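Local coordinates for protein leucine aminopeptidase 2 (Saccharomyces cerevisiae, PDB 2XQ0) that preferentially cleaves di- and tripeptides as a zinc aminopeptidase of the M1 family and has low epoxide hydrolase activity in vitro, at residues F255-G260 and A304-G309; E324-Y329 and P412-Y417. All coordinates share one frame; numbering follows the deposited sequence.

Interaction 1 of 2, residues F255-G260 and A304-G309; sequences FEYEWG and AHSWSG. With ZN (zinc ion), chain C.
Tyr-257, in an irregular loop, lies alongside Ser-306 on helix 297-311 with their CA atoms 7.7 Å apart, and the helix, which widens into a pi-type turn at 306-309, meets the loop mainly through the side chains of Ser-306 and Trp-307. Trp-307 takes the largest share of the contact, its CG anti to the carbonyl carbon (chi1 -67°), which leads the indole out to the loop. The five-membered part of its indole turns an edge to the face of Phe-255 in an offset edge-to-face pair, planes at 69°, with Trp-307 NE1 3.6 Å from Phe-255 CE2. The benzo part offers its face to the edge of Tyr-257, where Trp-307 CH2 comes within 4.0 Å of Tyr-257 CD1. The carbonyl O of Phe-255 sits at the indole edge, 3.2 Å from Trp-307 CZ2. Helix 297-311 carries the HExxH zinc motif of M1 peptidases, and His-305 binds the zinc ion through NE2 at 2.0 Å. Its ND1 donates to Ser-308 O at 2.9 Å, which should limit imidazole rotation. An alanine in place of Trp-307 would probably leave the rings of Phe-255 and Tyr-257 without the indole that joins them and open a gap between loop and helix. Trp-259 NE1 gives a weak, bent hydrogen bond to Ser-306 O (3.3 Å, 128° at the hydrogen). Ser-306 OG, hydrogen-bonded to Leu-303 O, lies at the Tyr-257 ring edge.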
loop_
_atom_site.group_PDB
_atom_site.type_symbol
_atom_site.label_atom_id
_atom_site.label_comp_id
_atom_site.label_asym_id
_atom_site.label_seq_id
_atom_site.Cartn_x
_atom_site.Cartn_y
_atom_site.Cartn_z
ATOM N N PHE A 255 -21.819 1.212 -3.009
ATOM C CA PHE A 255 -22.794 0.471 -3.804
ATOM C C PHE A 255 -22.204 -0.870 -4.245
ATOM O O PHE A 255 -21.057 -1.157 -3.960
ATOM C CB PHE A 255 -23.290 1.296 -5.001
ATOM C CG PHE A 255 -22.197 1.917 -5.818
ATOM C CD1 PHE A 255 -22.099 3.305 -5.939
ATOM C CD2 PHE A 255 -21.286 1.126 -6.502
ATOM C CE1 PHE A 255 -21.098 3.886 -6.709
ATOM C CE2 PHE A 255 -20.274 1.707 -7.272
ATOM C CZ PHE A 255 -20.181 3.088 -7.372
ATOM N N GLU A 256 -22.992 -1.671 -4.953
ATOM C CA GLU A 256 -22.588 -3.026 -5.313
ATOM C C GLU A 256 -21.160 -3.097 -5.839
ATOM O O GLU A 256 -20.703 -2.220 -6.579
ATOM C CB GLU A 256 -23.548 -3.641 -6.338
ATOM C CG GLU A 256 -23.363 -5.140 -6.515
ATOM C CD GLU A 256 -24.000 -5.690 -7.791
ATOM O OE1 GLU A 256 -23.893 -5.035 -8.854
ATOM O OE2 GLU A 256 -24.589 -6.795 -7.728
ATOM N N TYR A 257 -20.468 -4.151 -5.435
ATOM C CA TYR A 257 -19.090 -4.403 -5.857
ATOM C C TYR A 257 -19.215 -4.989 -7.253
ATOM O O TYR A 257 -19.910 -5.969 -7.441
ATOM C CB TYR A 257 -18.482 -5.416 -4.881
ATOM C CG TYR A 257 -17.122 -5.995 -5.219
ATOM C CD1 TYR A 257 -15.952 -5.310 -4.902
ATOM C CD2 TYR A 257 -17.009 -7.259 -5.799
ATOM C CE1 TYR A 257 -14.692 -5.859 -5.183
ATOM C CE2 TYR A 257 -15.761 -7.815 -6.087
ATOM C CZ TYR A 257 -14.611 -7.114 -5.769
ATOM O OH TYR A 257 -13.376 -7.673 -6.039
ATOM N N GLU A 258 -18.567 -4.397 -8.244
ATOM C CA GLU A 258 -18.838 -4.822 -9.618
ATOM C C GLU A 258 -17.721 -5.643 -10.281
ATOM O O GLU A 258 -17.805 -5.952 -11.465
ATOM C CB GLU A 258 -19.192 -3.612 -10.485
ATOM C CG GLU A 258 -18.019 -2.696 -10.753
ATOM C CD GLU A 258 -18.453 -1.333 -11.277
ATOM O OE1 GLU A 258 -18.758 -0.450 -10.443
ATOM O OE2 GLU A 258 -18.489 -1.142 -12.516
ATOM N N TRP A 259 -16.701 -6.018 -9.515
ATOM C CA TRP A 259 -15.555 -6.751 -10.064
ATOM C C TRP A 259 -15.719 -8.282 -10.097
ATOM O O TRP A 259 -14.826 -8.994 -10.549
ATOM C CB TRP A 259 -14.282 -6.383 -9.293
ATOM C CG TRP A 259 -14.000 -4.894 -9.296
ATOM C CD1 TRP A 259 -14.578 -3.949 -8.490
ATOM C CD2 TRP A 259 -13.074 -4.190 -10.138
ATOM N NE1 TRP A 259 -14.074 -2.706 -8.787
ATOM C CE2 TRP A 259 -13.147 -2.825 -9.790
ATOM C CE3 TRP A 259 -12.201 -4.579 -11.160
ATOM C CZ2 TRP A 259 -12.379 -1.854 -10.425
ATOM C CZ3 TRP A 259 -11.419 -3.608 -11.783
ATOM C CH2 TRP A 259 -11.518 -2.268 -11.423
ATOM N N GLY A 260 -16.841 -8.789 -9.597
ATOM C CA GLY A 260 -17.071 -10.222 -9.596
ATOM C C GLY A 260 -16.520 -10.889 -8.342
ATOM O O GLY A 260 -17.159 -10.900 -7.295
ATOM N N ALA A 304 -11.451 -1.592 0.094
ATOM C CA ALA A 304 -11.991 -0.264 -0.218
ATOM C C ALA A 304 -11.388 0.294 -1.514
ATOM O O ALA A 304 -12.057 1.024 -2.262
ATOM C CB ALA A 304 -11.785 0.697 0.942
ATOM N N HIS A 305 -10.141 -0.072 -1.809
ATOM C CA HIS A 305 -9.497 0.329 -3.063
ATOM C C HIS A 305 -10.325 -0.067 -4.284
ATOM O O HIS A 305 -10.274 0.592 -5.339
ATOM C CB HIS A 305 -8.102 -0.283 -3.191
ATOM C CG HIS A 305 -7.019 0.573 -2.631
ATOM N ND1 HIS A 305 -6.840 1.882 -3.019
ATOM C CD2 HIS A 305 -6.041 0.302 -1.728
ATOM C CE1 HIS A 305 -5.810 2.393 -2.356
ATOM N NE2 HIS A 305 -5.313 1.454 -1.572
ATOM N N SER A 306 -11.108 -1.125 -4.143
ATOM C CA SER A 306 -11.941 -1.573 -5.269
ATOM C C SER A 306 -12.703 -0.377 -5.813
ATOM O O SER A 306 -12.845 -0.219 -7.026
ATOM C CB SER A 306 -12.909 -2.679 -4.843
ATOM O OG SER A 306 -12.180 -3.808 -4.418
ATOM N N TRP A 307 -13.164 0.485 -4.912
ATOM C CA TRP A 307 -13.786 1.753 -5.308
ATOM C C TRP A 307 -12.782 2.903 -5.506
ATOM O O TRP A 307 -12.684 3.468 -6.599
ATOM C CB TRP A 307 -14.878 2.146 -4.303
ATOM C CG TRP A 307 -16.065 1.222 -4.314
ATOM C CD1 TRP A 307 -17.216 1.375 -5.045
ATOM C CD2 TRP A 307 -16.229 0.012 -3.562
ATOM N NE1 TRP A 307 -18.070 0.331 -4.806
ATOM C CE2 TRP A 307 -17.497 -0.519 -3.895
ATOM C CE3 TRP A 307 -15.425 -0.683 -2.649
ATOM C CZ2 TRP A 307 -17.981 -1.697 -3.345
ATOM C CZ3 TRP A 307 -15.911 -1.861 -2.098
ATOM C CH2 TRP A 307 -17.181 -2.357 -2.454
ATOM N N SER A 308 -12.035 3.245 -4.457
ATOM C CA SER A 308 -11.157 4.404 -4.493
ATOM C C SER A 308 -9.767 3.988 -4.893
ATOM O O SER A 308 -8.967 3.591 -4.068
ATOM C CB SER A 308 -11.102 5.083 -3.126
ATOM O OG SER A 308 -10.902 4.107 -2.121
ATOM N N GLY A 309 -9.492 4.092 -6.182
ATOM C CA GLY A 309 -8.213 3.676 -6.717
ATOM C C GLY A 309 -8.458 2.870 -7.963
ATOM O O GLY A 309 -7.977 3.224 -9.030
HETATM ZN ZN ZN C . -3.837 1.708 -0.174
#

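Interaction 2 of 2, residues E324-Y329 and P412-Y417; sequences EGWTVY and PFIRHY. With ZN (zinc ion), chain C; BES (2-(3-amino-2-hydroxy-4-phenyl-butyrylamino)-4-methyl-pentanoic acid), chain B.
Trp-326 and Tyr-417 join the helix that brings the third zinc ligand of the M1 site, 321-339, to helix 407-420. The axes of the two short segments approach no closer than 13.8 Å and cross at -135°, a separation bridged by large side chains. The indole of Trp-326 spans the gap and receives Tyr-417 over one face. The two planes are inclined by only 17°, but the rings are slid so far that they barely overlap: Tyr-417 CE2 rides above the rim of the indole, 3.6 Å from Trp-326 NE1. At the indole edge, near its plane, Ile-414 CG1 meets Trp-326 CH2 at 3.9 Å, and Phe-413 CE2 approaches CZ2 of the same indole at 4.1 Å. Three residues of one helix thus gather about a single tryptophan. On the same helix as Trp-326, but directed at the active site, Glu-324 completes the protein ligands begun by His-301 and His-305 of the HExxH helix. Its chain is bent at the second torsion, which turns the carboxylate to the metal: Glu-324 OE1 lies 2.2 Å from the zinc ion and OE2 a longer 2.7 Å; O2 and O3 of bestatin also bind the metal, each at 2.4 Å. One turn on from Trp-326, Tyr-329 extends the apolar seam. CG of Tyr-329 stands anti to the backbone N (chi1 176°), which sends the ring out from the helix to where its CE2 edge meets the end methyl CD1 of Ile-414 at 3.7 Å. Beyond this seam, Tyr-329 OH is hydrogen-bonded to Glu-401 of helix 388-403.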
loop_
_atom_site.group_PDB
_atom_site.type_symbol
_atom_site.label_atom_id
_atom_site.label_comp_id
_atom_site.label_asym_id
_atom_site.label_seq_id
_atom_site.Cartn_x
_atom_site.Cartn_y
_atom_site.Cartn_z
ATOM N N GLU A 324 -5.380 7.141 -1.861
ATOM C CA GLU A 324 -5.115 6.660 -0.501
ATOM C C GLU A 324 -5.934 7.349 0.599
ATOM O O GLU A 324 -6.280 6.718 1.589
ATOM C CB GLU A 324 -3.621 6.725 -0.175
ATOM C CG GLU A 324 -2.744 5.816 -1.051
ATOM C CD GLU A 324 -3.080 4.331 -0.920
ATOM O OE1 GLU A 324 -3.766 3.935 0.051
ATOM O OE2 GLU A 324 -2.644 3.547 -1.789
ATOM N N GLY A 325 -6.235 8.629 0.438
ATOM C CA GLY A 325 -7.039 9.346 1.431
ATOM C C GLY A 325 -8.469 8.844 1.465
ATOM O O GLY A 325 -9.038 8.543 2.531
ATOM N N TRP A 326 -9.067 8.720 0.295
ATOM C CA TRP A 326 -10.383 8.092 0.225
ATOM C C TRP A 326 -10.370 6.671 0.811
ATOM O O TRP A 326 -11.237 6.318 1.631
ATOM C CB TRP A 326 -10.871 8.066 -1.234
ATOM C CG TRP A 326 -11.685 9.266 -1.581
ATOM C CD1 TRP A 326 -11.348 10.286 -2.422
ATOM C CD2 TRP A 326 -12.990 9.566 -1.087
ATOM N NE1 TRP A 326 -12.371 11.206 -2.482
ATOM C CE2 TRP A 326 -13.390 10.783 -1.673
ATOM C CE3 TRP A 326 -13.860 8.921 -0.206
ATOM C CZ2 TRP A 326 -14.619 11.374 -1.396
ATOM C CZ3 TRP A 326 -15.089 9.516 0.066
ATOM C CH2 TRP A 326 -15.454 10.715 -0.527
ATOM N N THR A 327 -9.395 5.853 0.392
ATOM C CA THR A 327 -9.308 4.465 0.880
ATOM C C THR A 327 -9.262 4.393 2.407
ATOM O O THR A 327 -9.984 3.610 3.005
ATOM C CB THR A 327 -8.119 3.709 0.268
ATOM O OG1 THR A 327 -8.270 3.703 -1.161
ATOM C CG2 THR A 327 -8.030 2.255 0.803
ATOM N N VAL A 328 -8.421 5.211 3.031
ATOM C CA VAL A 328 -8.286 5.194 4.479
ATOM C C VAL A 328 -9.624 5.629 5.088
ATOM O O VAL A 328 -10.075 5.061 6.088
ATOM C CB VAL A 328 -7.102 6.104 4.975
ATOM C CG1 VAL A 328 -7.082 6.188 6.514
ATOM C CG2 VAL A 328 -5.738 5.567 4.481
ATOM N N TYR A 329 -10.258 6.629 4.469
ATOM C CA TYR A 329 -11.582 7.089 4.907
ATOM C C TYR A 329 -12.600 5.953 4.819
ATOM O O TYR A 329 -13.275 5.598 5.810
ATOM C CB TYR A 329 -12.055 8.344 4.123
ATOM C CG TYR A 329 -13.463 8.735 4.521
ATOM C CD1 TYR A 329 -13.703 9.470 5.678
ATOM C CD2 TYR A 329 -14.551 8.303 3.781
ATOM C CE1 TYR A 329 -14.994 9.785 6.070
ATOM C CE2 TYR A 329 -15.821 8.599 4.165
ATOM C CZ TYR A 329 -16.040 9.332 5.314
ATOM O OH TYR A 329 -17.321 9.624 5.695
ATOM N N PRO A 412 -24.580 10.221 0.498
ATOM C CA PRO A 412 -25.118 10.466 -0.848
ATOM C C PRO A 412 -24.066 11.048 -1.789
ATOM O O PRO A 412 -24.022 10.681 -2.965
ATOM C CB PRO A 412 -26.220 11.493 -0.599
ATOM C CG PRO A 412 -26.677 11.194 0.791
ATOM C CD PRO A 412 -25.432 10.820 1.542
ATOM N N PHE A 413 -23.229 11.946 -1.281
ATOM C CA PHE A 413 -22.121 12.462 -2.086
ATOM C C PHE A 413 -21.136 11.350 -2.483
ATOM O O PHE A 413 -20.706 11.260 -3.630
ATOM C CB PHE A 413 -21.357 13.567 -1.361
ATOM C CG PHE A 413 -20.080 13.963 -2.064
ATOM C CD1 PHE A 413 -20.122 14.698 -3.242
ATOM C CD2 PHE A 413 -18.839 13.567 -1.566
ATOM C CE1 PHE A 413 -18.946 15.049 -3.910
ATOM C CE2 PHE A 413 -17.665 13.914 -2.221
ATOM C CZ PHE A 413 -17.724 14.669 -3.400
ATOM N N ILE A 414 -20.765 10.521 -1.518
ATOM C CA ILE A 414 -19.839 9.419 -1.766
ATOM C C ILE A 414 -20.324 8.541 -2.928
ATOM O O ILE A 414 -19.570 8.218 -3.849
ATOM C CB ILE A 414 -19.682 8.582 -0.492
ATOM C CG1 ILE A 414 -18.976 9.407 0.585
ATOM C CG2 ILE A 414 -18.941 7.287 -0.764
ATOM C CD1 ILE A 414 -18.794 8.636 1.886
ATOM N N ARG A 415 -21.595 8.167 -2.891
ATOM C CA ARG A 415 -22.164 7.376 -3.972
ATOM C C ARG A 415 -22.141 8.136 -5.295
ATOM O O ARG A 415 -21.901 7.548 -6.345
ATOM C CB ARG A 415 -23.601 6.985 -3.642
ATOM C CG ARG A 415 -23.684 5.824 -2.676
ATOM C CD ARG A 415 -24.924 5.918 -1.817
ATOM N NE ARG A 415 -24.721 5.190 -0.572
ATOM C CZ ARG A 415 -25.486 5.321 0.499
ATOM N NH1 ARG A 415 -25.219 4.610 1.586
ATOM N NH2 ARG A 415 -26.515 6.159 0.477
ATOM N N HIS A 416 -22.417 9.437 -5.243
ATOM C CA HIS A 416 -22.488 10.238 -6.461
ATOM C C HIS A 416 -21.106 10.309 -7.086
ATOM O O HIS A 416 -20.934 10.082 -8.292
ATOM C CB HIS A 416 -22.985 11.648 -6.136
ATOM C CG HIS A 416 -23.033 12.555 -7.320
ATOM N ND1 HIS A 416 -22.052 13.484 -7.587
ATOM C CD2 HIS A 416 -23.940 12.669 -8.318
ATOM C CE1 HIS A 416 -22.355 14.137 -8.694
ATOM N NE2 HIS A 416 -23.494 13.660 -9.158
ATOM N N TYR A 417 -20.129 10.628 -6.242
ATOM C CA TYR A 417 -18.730 10.713 -6.633
ATOM C C TYR A 417 -18.245 9.435 -7.313
ATOM O O TYR A 417 -17.751 9.495 -8.435
ATOM C CB TYR A 417 -17.871 11.049 -5.404
ATOM C CG TYR A 417 -16.369 11.020 -5.625
ATOM C CD1 TYR A 417 -15.721 12.050 -6.303
ATOM C CD2 TYR A 417 -15.595 9.979 -5.131
ATOM C CE1 TYR A 417 -14.340 12.032 -6.498
ATOM C CE2 TYR A 417 -14.211 9.942 -5.331
ATOM C CZ TYR A 417 -13.591 10.983 -6.018
ATOM O OH TYR A 417 -12.216 10.980 -6.221
HETATM ZN ZN ZN C . -3.837 1.708 -0.174
HETATM N N2 BES B . -0.818 -0.228 -2.924
HETATM C C1 BES B . -0.645 0.327 -1.598
HETATM C C6 BES B . 0.819 0.214 -1.166
HETATM C C7 BES B . 1.696 1.043 -2.078
HETATM C C8 BES B . 1.326 2.345 -2.393
HETATM C C12 BES B . 2.859 0.500 -2.616
HETATM C C9 BES B . 2.125 3.109 -3.236
HETATM C C11 BES B . 3.658 1.266 -3.461
HETATM C C10 BES B . 3.292 2.572 -3.770
HETATM C C2 BES B . -1.549 -0.380 -0.580
HETATM O O2 BES B . -2.948 -0.353 -0.899
HETATM C C3 BES B . -1.328 0.285 0.738
HETATM O O3 BES B . -1.756 1.418 0.969
HETATM N N1 BES B . -0.618 -0.499 1.538
HETATM C C4 BES B . -0.181 -0.237 2.894
HETATM C C13 BES B . -1.233 -0.940 3.744
HETATM C C14 BES B . -1.850 -0.027 4.796
HETATM C C15 BES B . -3.205 -0.572 5.232
HETATM C C16 BES B . -1.970 1.413 4.304
HETATM C C5 BES B . 1.134 -0.944 3.062
HETATM O O1 BES B . 1.949 -0.517 3.910
HETATM O O4 BES B . 1.368 -1.941 2.334
#

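How the interactions relate
Both contacts are buried, and each includes a helix that supplies zinc ligands: His-305 in interaction 1, Glu-324 in interaction 2. These two helices meet directly, with Ser-308 OG and Thr-327 OG1 2.8 Å apart in a probable hydrogen bond and Ser-308 CB 3.5 Å from Trp-326 CB. Interaction 1 sets an irregular loop against its helix and mixes edge-to-face aromatic pairs with carbonyl oxygens and a weak hydrogen bond; its loop side reaches solvent at Glu-256. Interaction 2 joins two helices wholly by apolar and aromatic contacts, with no hydrogen bond across it. Phe-418 of helix 407-420 touches both Trp-307 and Trp-326, connecting the two aromatic groups.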